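Local coordinates for protein diphthine synthase (Entamoeba histolytica, PDB 3I4T) that probably methylates the modified histidine of elongation factor 2 with S-adenosylmethionine as donor, a step in diphthamide synthesis, at residues 154-159 against 211-216. Residues are numbered along the deposited sequence; the frame is centred on the assembly and turned at random.
Sequences VCFWSE and INQCIE
Phe156 brings one corner of its ring up to the side-chain amide of Gln213, where the loop that follows strand 152-154 passes the first turns of helix 211-225. Both elements lie within the tetrapyrrole methylase family region, and the contact joins an edge of its mixed sheet to the helix packed on it. CE1 of Phe156 does most of the touching, lying 3.9 Å from NE2 of Gln213, which sits at the ring edge close to the ring plane. OE1 of the same amide is equally near this carbon and stands 4.1 Å from CZ of Phe156. Ring and amide planes are turned 74° apart, so the two flat groups meet steeply instead of stacking. Gln213 already leaves the helix toward the loop, and its chain, extended beyond CG (chi2 164°), carries the amide to the ring. OE1 of Gln213 is hydrogen-bonded to a residue adjoining one of the two segments, which helps fix the amide, while Arg207 adds a cation-pi contact to the Phe156 ring and Asp185 accepts a hydrogen bond from Phe156 N. Deeper in, the second pair is wholly apolar: Val154 points at the helix, and its CG2 branch comes to 4.2 Å from SG of Cys214. Cys214 also rests on Val182 and Leu184 of strand 180-187, its SG swung opposite the backbone N (chi1 172°) and lying between the helix and the sheet; Val154 is hydrogen-bonded to that strand through its backbone. No hydrogen bond links 154-159 directly to 211-216; a polar tie to the same helix is made just beyond residue 216, where NE2 of Gln217 donates to O of Cys155.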
loop_
_atom_site.group_PDB
_atom_site.type_symbol
_atom_site.label_atom_id
_atom_site.label_comp_id
_atom_site.label_asym_id
_atom_site.label_seq_id
_atom_site.Cartn_x
_atom_site.Cartn_y
_atom_site.Cartn_z
ATOM N N VAL A 154 -0.697 0.186 18.377
ATOM C CA VAL A 154 -0.354 0.317 19.787
ATOM C C VAL A 154 -0.673 1.744 20.243
ATOM O O VAL A 154 -0.302 2.708 19.576
ATOM C CB VAL A 154 1.116 -0.078 20.062
ATOM C CG1 VAL A 154 1.459 0.102 21.532
ATOM C CG2 VAL A 154 1.348 -1.530 19.666
ATOM N N CYS A 155 -1.382 1.855 21.366
ATOM C CA CYS A 155 -1.819 3.138 21.915
ATOM C C CYS A 155 -0.998 3.547 23.140
ATOM O O CYS A 155 -0.397 2.692 23.805
ATOM C CB CYS A 155 -3.302 3.066 22.297
ATOM S SG CYS A 155 -4.431 2.835 20.877
ATOM N N PHE A 156 -0.980 4.852 23.426
ATOM C CA PHE A 156 -0.402 5.364 24.663
ATOM C C PHE A 156 -1.250 4.967 25.868
ATOM O O PHE A 156 -2.454 5.222 25.895
ATOM C CB PHE A 156 -0.268 6.896 24.628
ATOM C CG PHE A 156 0.977 7.385 23.944
ATOM C CD1 PHE A 156 2.233 7.092 24.460
ATOM C CD2 PHE A 156 0.889 8.160 22.790
ATOM C CE1 PHE A 156 3.381 7.541 23.831
ATOM C CE2 PHE A 156 2.036 8.617 22.152
ATOM C CZ PHE A 156 3.279 8.313 22.674
ATOM N N TRP A 157 -0.613 4.359 26.862
ATOM C CA TRP A 157 -1.297 4.000 28.098
ATOM C C TRP A 157 -1.466 5.209 29.006
ATOM O O TRP A 157 -0.610 6.100 29.035
ATOM C CB TRP A 157 -0.554 2.879 28.808
ATOM C CG TRP A 157 -0.842 1.524 28.226
ATOM C CD1 TRP A 157 -1.591 1.243 27.115
ATOM C CD2 TRP A 157 -0.366 0.269 28.717
ATOM N NE1 TRP A 157 -1.621 -0.112 26.895
ATOM C CE2 TRP A 157 -0.875 -0.735 27.861
ATOM C CE3 TRP A 157 0.435 -0.106 29.802
ATOM C CZ2 TRP A 157 -0.604 -2.094 28.052
ATOM C CZ3 TRP A 157 0.707 -1.462 29.996
ATOM C CH2 TRP A 157 0.186 -2.439 29.124
ATOM N N SER A 158 -2.574 5.224 29.745
ATOM C CA SER A 158 -2.985 6.389 30.518
ATOM C C SER A 158 -3.780 5.963 31.752
ATOM O O SER A 158 -4.951 5.597 31.651
ATOM C CB SER A 158 -3.804 7.334 29.623
ATOM O OG SER A 158 -4.069 8.573 30.258
ATOM N N GLU A 159 -3.119 6.005 32.911
ATOM C CA GLU A 159 -3.718 5.645 34.204
ATOM C C GLU A 159 -4.184 4.204 34.227
ATOM O O GLU A 159 -3.372 3.285 34.288
ATOM C CB GLU A 159 -4.885 6.576 34.578
ATOM C CG GLU A 159 -4.537 8.063 34.653
ATOM C CD GLU A 159 -3.643 8.414 35.826
ATOM O OE1 GLU A 159 -3.523 7.594 36.770
ATOM O OE2 GLU A 159 -3.061 9.528 35.802
ATOM N N ILE A 211 9.387 3.429 18.780
ATOM C CA ILE A 211 9.692 2.008 18.799
ATOM C C ILE A 211 10.054 1.523 20.209
ATOM O O ILE A 211 9.632 0.432 20.616
ATOM C CB ILE A 211 10.834 1.723 17.805
ATOM C CG1 ILE A 211 10.279 1.712 16.377
ATOM C CG2 ILE A 211 11.570 0.419 18.134
ATOM C CD1 ILE A 211 11.312 2.013 15.299
ATOM N N ASN A 212 10.835 2.339 20.934
ATOM C CA ASN A 212 11.277 2.046 22.300
ATOM C C ASN A 212 10.093 1.839 23.249
ATOM O O ASN A 212 10.014 0.817 23.943
ATOM C CB ASN A 212 12.192 3.164 22.839
ATOM C CG ASN A 212 13.329 3.522 21.881
ATOM O OD1 ASN A 212 13.228 4.486 21.121
ATOM N ND2 ASN A 212 14.412 2.749 21.916
ATOM N N GLN A 213 9.180 2.813 23.263
ATOM C CA GLN A 213 7.962 2.757 24.076
ATOM C C GLN A 213 7.024 1.656 23.601
ATOM O O GLN A 213 6.271 1.095 24.397
ATOM C CB GLN A 213 7.208 4.083 24.027
ATOM C CG GLN A 213 7.936 5.247 24.626
ATOM C CD GLN A 213 7.327 6.580 24.216
ATOM O OE1 GLN A 213 7.141 6.864 23.028
ATOM N NE2 GLN A 213 7.021 7.410 25.202
ATOM N N CYS A 214 7.054 1.371 22.302
ATOM C CA CYS A 214 6.262 0.291 21.727
ATOM C C CYS A 214 6.739 -1.068 22.232
ATOM O O CYS A 214 5.942 -1.868 22.706
ATOM C CB CYS A 214 6.324 0.322 20.195
ATOM S SG CYS A 214 5.549 -1.145 19.431
ATOM N N ILE A 215 8.041 -1.324 22.109
ATOM C CA ILE A 215 8.626 -2.590 22.554
ATOM C C ILE A 215 8.444 -2.749 24.058
ATOM O O ILE A 215 8.120 -3.824 24.530
ATOM C CB ILE A 215 10.126 -2.707 22.151
ATOM C CG1 ILE A 215 10.276 -2.836 20.631
ATOM C CG2 ILE A 215 10.798 -3.878 22.852
ATOM C CD1 ILE A 215 11.702 -2.769 20.151
ATOM N N GLU A 216 8.620 -1.672 24.808
ATOM C CA GLU A 216 8.433 -1.728 26.250
ATOM C C GLU A 216 7.045 -2.266 26.581
ATOM O O GLU A 216 6.911 -3.213 27.354
ATOM C CB GLU A 216 8.633 -0.339 26.875
ATOM C CG GLU A 216 8.759 -0.333 28.389
ATOM C CD GLU A 216 8.486 1.048 28.981
ATOM O OE1 GLU A 216 7.405 1.624 28.689
ATOM O OE2 GLU A 216 9.349 1.559 29.740
#